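Protein YiiM (Escherichia coli, PDB 1O65) is of unestablished function but carries a MOSC domain and may, like its family, bind molybdenum and act as an oxidoreductase on nitrogenous compounds. Local coordinates at residues D18-G22 against K37-D41; E43-E48 against V160-V166. All coordinates share one frame; numbering follows the deposited sequence.

Interaction 1 (D18-G22 against K37-D41)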
loop_
_atom_site.group_PDB
_atom_site.type_symbol
_atom_site.label_atom_id
_atom_site.label_comp_id
_atom_site.label_asym_id
_atom_site.label_seq_id
_atom_site.Cartn_x
_atom_site.Cartn_y
_atom_site.Cartn_z
ATOM N N ASP A 18 -12.424 6.899 -3.335
ATOM C CA ASP A 18 -12.498 8.075 -2.467
ATOM C C ASP A 18 -11.052 8.522 -2.205
ATOM O O ASP A 18 -10.192 7.662 -1.970
ATOM C CB ASP A 18 -13.188 7.707 -1.148
ATOM C CG ASP A 18 -14.672 7.461 -1.349
ATOM O OD1 ASP A 18 -15.252 8.092 -2.270
ATOM O OD2 ASP A 18 -15.263 6.672 -0.607
ATOM N N VAL A 19 -10.811 9.812 -2.261
ATOM C CA VAL A 19 -9.519 10.449 -2.151
ATOM C C VAL A 19 -9.378 11.273 -0.885
ATOM O O VAL A 19 -10.293 12.017 -0.515
ATOM C CB VAL A 19 -9.322 11.436 -3.341
ATOM C CG1 VAL A 19 -7.896 11.983 -3.354
ATOM C CG2 VAL A 19 -9.702 10.808 -4.655
ATOM N N TYR A 20 -8.280 11.112 -0.159
ATOM C CA TYR A 20 -8.031 11.830 1.076
ATOM C C TYR A 20 -6.626 12.424 1.093
ATOM O O TYR A 20 -5.688 11.829 0.561
ATOM C CB TYR A 20 -8.172 10.982 2.340
ATOM C CG TYR A 20 -9.530 10.332 2.518
ATOM C CD1 TYR A 20 -9.831 9.172 1.822
ATOM C CD2 TYR A 20 -10.508 10.886 3.342
ATOM C CE1 TYR A 20 -11.068 8.571 1.939
ATOM C CE2 TYR A 20 -11.746 10.282 3.477
ATOM C CZ TYR A 20 -12.020 9.128 2.784
ATOM O OH TYR A 20 -13.229 8.491 2.894
ATOM N N THR A 21 -6.493 13.653 1.577
ATOM C CA THR A 21 -5.199 14.286 1.699
ATOM C C THR A 21 -5.181 15.108 3.002
ATOM O O THR A 21 -6.230 15.408 3.556
ATOM C CB THR A 21 -4.811 15.234 0.562
ATOM O OG1 THR A 21 -5.691 16.364 0.597
ATOM C CG2 THR A 21 -4.838 14.587 -0.806
ATOM N N GLY A 22 -3.981 15.414 3.445
ATOM C CA GLY A 22 -3.743 16.206 4.633
ATOM C C GLY A 22 -2.246 16.409 4.849
ATOM O O GLY A 22 -1.433 15.944 4.060
ATOM N N LYS A 37 -6.537 12.834 7.605
ATOM C CA LYS A 37 -6.628 13.404 6.276
ATOM C C LYS A 37 -8.087 13.735 5.946
ATOM O O LYS A 37 -9.004 13.041 6.367
ATOM C CB LYS A 37 -6.126 12.404 5.229
ATOM C CG LYS A 37 -4.675 12.016 5.395
ATOM C CD LYS A 37 -4.372 10.724 4.653
ATOM C CE LYS A 37 -3.328 10.968 3.575
ATOM N NZ LYS A 37 -2.117 11.624 4.164
ATOM N N ILE A 38 -8.291 14.735 5.114
ATOM C CA ILE A 38 -9.645 15.152 4.758
ATOM C C ILE A 38 -10.027 14.769 3.335
ATOM O O ILE A 38 -9.243 14.905 2.402
ATOM C CB ILE A 38 -9.780 16.679 4.960
ATOM C CG1 ILE A 38 -9.656 17.020 6.452
ATOM C CG2 ILE A 38 -11.114 17.171 4.434
ATOM C CD1 ILE A 38 -8.248 17.343 6.900
ATOM N N GLN A 39 -11.262 14.290 3.157
ATOM C CA GLN A 39 -11.761 13.916 1.846
ATOM C C GLN A 39 -11.768 15.074 0.847
ATOM O O GLN A 39 -12.113 16.212 1.149
ATOM C CB GLN A 39 -13.171 13.306 1.937
ATOM C CG GLN A 39 -13.631 12.664 0.654
ATOM C CD GLN A 39 -14.747 11.667 0.723
ATOM O OE1 GLN A 39 -15.600 11.634 1.608
ATOM N NE2 GLN A 39 -14.800 10.761 -0.263
ATOM N N VAL A 40 -11.291 14.789 -0.348
ATOM C CA VAL A 40 -11.210 15.739 -1.464
ATOM C C VAL A 40 -12.350 15.403 -2.421
ATOM O O VAL A 40 -12.509 14.239 -2.799
ATOM C CB VAL A 40 -9.842 15.621 -2.146
ATOM C CG1 VAL A 40 -9.743 16.381 -3.452
ATOM C CG2 VAL A 40 -8.764 16.101 -1.172
ATOM N N ASP A 41 -13.137 16.395 -2.825
ATOM C CA ASP A 41 -14.297 16.102 -3.662
ATOM C C ASP A 41 -14.118 16.445 -5.121
ATOM O O ASP A 41 -14.807 15.851 -5.960
ATOM C CB ASP A 41 -15.530 16.858 -3.120
ATOM C CG ASP A 41 -15.918 16.277 -1.769
ATOM O OD1 ASP A 41 -15.956 15.024 -1.694
ATOM O OD2 ASP A 41 -16.142 17.043 -0.809
HETATM O O HOH W 1 -13.212 11.643 -2.337
#
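The ring of Tyr-20 has Gln-39 over one face: CG of the glutamine sits above the ring, its CB comes to 3.7 Å from CE2 of Tyr-20, and the plane of the terminal amide is turned only 19° from that of the ring. Lys-37 O and the carbonyl carbon of Ile-38 approach the same ring obliquely, while Ala-93 and Pro-94 of a loop also touch the Tyr-20 side chain. This is an antiparallel strand pair of the mixed beta-sheet in the MOSC fold, joining strand 14-21 to the short strand 38-40. Tyr-20 and Gln-39 are a non-hydrogen-bonded pair, their side chains on one face of the sheet; Thr-21 and Ile-38 are a hydrogen-bonded pair with side chains on the other. Ile-38 N gives a short bond of 2.7 Å to Thr-21 O, and Thr-21 N returns one of 3.1 Å to Ile-38 O. Two residues along, Val-40 N gives a bond of 3.0 Å to Val-19 O.

The Gln-39 chain runs extended, CG opposite its own backbone N (chi1 -169°), which carries the amide past the ring toward Asp-18. The carboxylate of Asp-18 has its salt bridge with Arg-74, and Lys-37, bent late in its chain, sends NZ to Asp-54. On the Thr-21 side, OG1 of Thr-21 rests 3.6 Å from CG2 of Val-40.

Val-19 N and Val-40 O are too far apart to bond directly, and a water bridges them, accepting from Val-19 N and Gln-39 NE2 and donating to Val-40 O at 2.7 Å.

Interaction 2 (E43-E48 against V160-V166)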
loop_
_atom_site.group_PDB
_atom_site.type_symbol
_atom_site.label_atom_id
_atom_site.label_comp_id
_atom_site.label_asym_id
_atom_site.label_seq_id
_atom_site.Cartn_x
_atom_site.Cartn_y
_atom_site.Cartn_z
ATOM N N GLU A 43 -11.302 17.779 -8.451
ATOM C CA GLU A 43 -10.098 17.285 -9.099
ATOM C C GLU A 43 -8.881 18.028 -8.544
ATOM O O GLU A 43 -9.025 19.091 -7.947
ATOM C CB GLU A 43 -10.143 17.360 -10.599
ATOM C CG GLU A 43 -10.228 18.743 -11.183
ATOM C CD GLU A 43 -10.513 18.704 -12.679
ATOM O OE1 GLU A 43 -11.270 17.817 -13.120
ATOM O OE2 GLU A 43 -9.964 19.562 -13.387
ATOM N N LEU A 44 -7.761 17.340 -8.616
ATOM C CA LEU A 44 -6.474 17.814 -8.170
ATOM C C LEU A 44 -5.350 17.125 -8.959
ATOM O O LEU A 44 -5.463 16.051 -9.546
ATOM C CB LEU A 44 -6.250 17.684 -6.676
ATOM C CG LEU A 44 -6.174 16.319 -6.020
ATOM C CD1 LEU A 44 -6.155 16.441 -4.504
ATOM C CD2 LEU A 44 -7.316 15.394 -6.447
ATOM N N MET A 45 -4.222 17.806 -8.985
ATOM C CA MET A 45 -3.025 17.402 -9.668
ATOM C C MET A 45 -2.260 16.333 -8.893
ATOM O O MET A 45 -2.068 16.416 -7.670
ATOM C CB MET A 45 -2.158 18.655 -9.870
ATOM C CG MET A 45 -0.950 18.427 -10.751
ATOM S SD MET A 45 -1.353 17.821 -12.413
ATOM C CE MET A 45 0.237 17.070 -12.799
ATOM N N LEU A 46 -1.972 15.223 -9.577
ATOM C CA LEU A 46 -1.164 14.174 -8.940
ATOM C C LEU A 46 0.259 14.323 -9.498
ATOM O O LEU A 46 0.456 14.159 -10.713
ATOM C CB LEU A 46 -1.716 12.778 -9.175
ATOM C CG LEU A 46 -0.784 11.601 -8.889
ATOM C CD1 LEU A 46 -0.207 11.619 -7.475
ATOM C CD2 LEU A 46 -1.471 10.263 -9.134
ATOM N N THR A 47 1.195 14.704 -8.639
ATOM C CA THR A 47 2.580 14.887 -9.087
ATOM C C THR A 47 3.428 13.681 -8.741
ATOM O O THR A 47 2.980 12.786 -8.027
ATOM C CB THR A 47 3.211 16.168 -8.503
ATOM O OG1 THR A 47 4.472 16.392 -9.184
ATOM C CG2 THR A 47 3.509 16.070 -7.030
ATOM N N GLU A 48 4.683 13.649 -9.142
ATOM C CA GLU A 48 5.601 12.565 -8.857
ATOM C C GLU A 48 5.576 12.107 -7.401
ATOM O O GLU A 48 5.601 10.929 -7.100
ATOM C CB GLU A 48 7.046 13.034 -9.141
ATOM C CG GLU A 48 8.094 12.011 -8.708
ATOM C CD GLU A 48 9.501 12.391 -9.111
ATOM O OE1 GLU A 48 10.079 13.304 -8.481
ATOM O OE2 GLU A 48 10.064 11.778 -10.042
ATOM N N VAL A 160 4.261 7.121 -9.016
ATOM C CA VAL A 160 3.489 7.817 -10.051
ATOM C C VAL A 160 4.235 7.688 -11.364
ATOM O O VAL A 160 5.321 8.222 -11.516
ATOM C CB VAL A 160 3.198 9.258 -9.614
ATOM C CG1 VAL A 160 2.632 10.106 -10.743
ATOM C CG2 VAL A 160 2.176 9.243 -8.461
ATOM N N ILE A 161 3.662 6.945 -12.319
ATOM C CA ILE A 161 4.273 6.752 -13.618
ATOM C C ILE A 161 4.060 7.982 -14.494
ATOM O O ILE A 161 4.989 8.407 -15.165
ATOM C CB ILE A 161 3.745 5.498 -14.319
ATOM C CG1 ILE A 161 3.999 4.226 -13.504
ATOM C CG2 ILE A 161 4.327 5.394 -15.736
ATOM C CD1 ILE A 161 5.408 4.015 -13.021
ATOM N N ALA A 162 2.864 8.527 -14.551
ATOM C CA ALA A 162 2.612 9.739 -15.330
ATOM C C ALA A 162 1.732 10.679 -14.488
ATOM O O ALA A 162 0.596 10.324 -14.138
ATOM C CB ALA A 162 1.918 9.503 -16.652
ATOM N N PRO A 163 2.311 11.832 -14.165
ATOM C CA PRO A 163 1.583 12.823 -13.385
ATOM C C PRO A 163 0.423 13.393 -14.161
ATOM O O PRO A 163 0.403 13.359 -15.405
ATOM C CB PRO A 163 2.617 13.861 -12.989
ATOM C CG PRO A 163 3.944 13.319 -13.324
ATOM C CD PRO A 163 3.776 12.045 -14.096
ATOM N N GLY A 164 -0.637 13.800 -13.470
ATOM C CA GLY A 164 -1.790 14.365 -14.165
ATOM C C GLY A 164 -2.958 14.668 -13.244
ATOM O O GLY A 164 -2.918 14.384 -12.043
ATOM N N LYS A 165 -3.987 15.316 -13.786
ATOM C CA LYS A 165 -5.179 15.622 -13.030
ATOM C C LYS A 165 -5.932 14.303 -12.798
ATOM O O LYS A 165 -5.997 13.455 -13.677
ATOM C CB LYS A 165 -6.117 16.594 -13.736
ATOM C CG LYS A 165 -6.007 18.054 -13.347
ATOM C CD LYS A 165 -7.091 18.855 -14.067
ATOM C CE LYS A 165 -6.883 20.347 -13.961
ATOM N NZ LYS A 165 -6.391 20.770 -12.623
ATOM N N VAL A 166 -6.401 14.147 -11.578
ATOM C CA VAL A 166 -7.135 12.972 -11.136
ATOM C C VAL A 166 -8.313 13.497 -10.309
ATOM O O VAL A 166 -8.357 14.717 -10.077
ATOM C CB VAL A 166 -6.263 12.093 -10.208
ATOM C CG1 VAL A 166 -5.021 11.547 -10.904
ATOM C CG2 VAL A 166 -5.841 12.893 -8.978
HETATM O O HOH W 2 6.201 8.640 -7.984
#
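Leu-44 and Val-166 exchange two backbone hydrogen bonds, Val-166 N to Leu-44 O at 2.9 Å and Leu-44 N to Val-166 O at 3.1 Å. A second hydrogen-bonded pair follows at Leu-46 and Gly-164: the bond from Leu-46 N to Gly-164 O measures 2.8 Å, whereas the one from Gly-164 N to Leu-46 O is more bent, with 144° at the hydrogen. Between these pairs Met-45 faces Lys-165 without such bonds.

Apolar contacts fill the face carrying Leu-44, Leu-46 and Val-166. Leu-46 meets Val-160 tip to tip, CD1 of Leu-46 lying 3.5 Å from CG2 of Val-160, and its CB packs against CG1 of Val-166. The latter's other methyl, CG2, touches CD2 of Leu-44. Leu-51, Ile-123 and Trp-118 enclose Leu-46 further, so the face turns inward. On the Met-45 face, the methionine chain bends at chi2 (58°) and folds its methyl across the opposite backbone, CE standing 3.5 Å from Gly-164 N; CB of Pro-163 also borders this methyl.

Charge plays a smaller part. Glu-43 and Lys-165 form a long salt bridge, OE2 of Glu-43 lying 3.8 Å from NZ of Lys-165, so the electrostatic gain at this exposed end is probably modest. Past the end of strand 43-47, one water joins Glu-48 O to Val-160 N, donating to the former and accepting from the latter.

Strand 43-47 forms the middle of a three-stranded antiparallel sheet, between 50-51 and 164-167, and Met-45 bonds through its backbone to Glu-52. Within the second segment the chain turns a corner near Ile-161, which shares with Ala-162 the partner Leu-122 in a classic beta bulge.

How the interactions relate
Adjoining segments serve both contacts: strand 38-40 of interaction 1 is followed by strand 43-47 of interaction 2, yet the two strands enter different sheets, and the contact centres lie 15 Å apart. Both are antiparallel pairings and partly buried, but interaction 2 has five exposed touching residues against one, with buried Leu-46 and Val-166 on one face and exposed Met-45 and Lys-165 on the other. Interaction 1 joins strands close in sequence and sets the Tyr-20 ring against the Gln-39 side chain, its charged ends committed to residues elsewhere. Interaction 2 spans more than a hundred residues, relies more on aliphatic packing and keeps its one salt bridge within the pair. Leu-51 touches side chains of both.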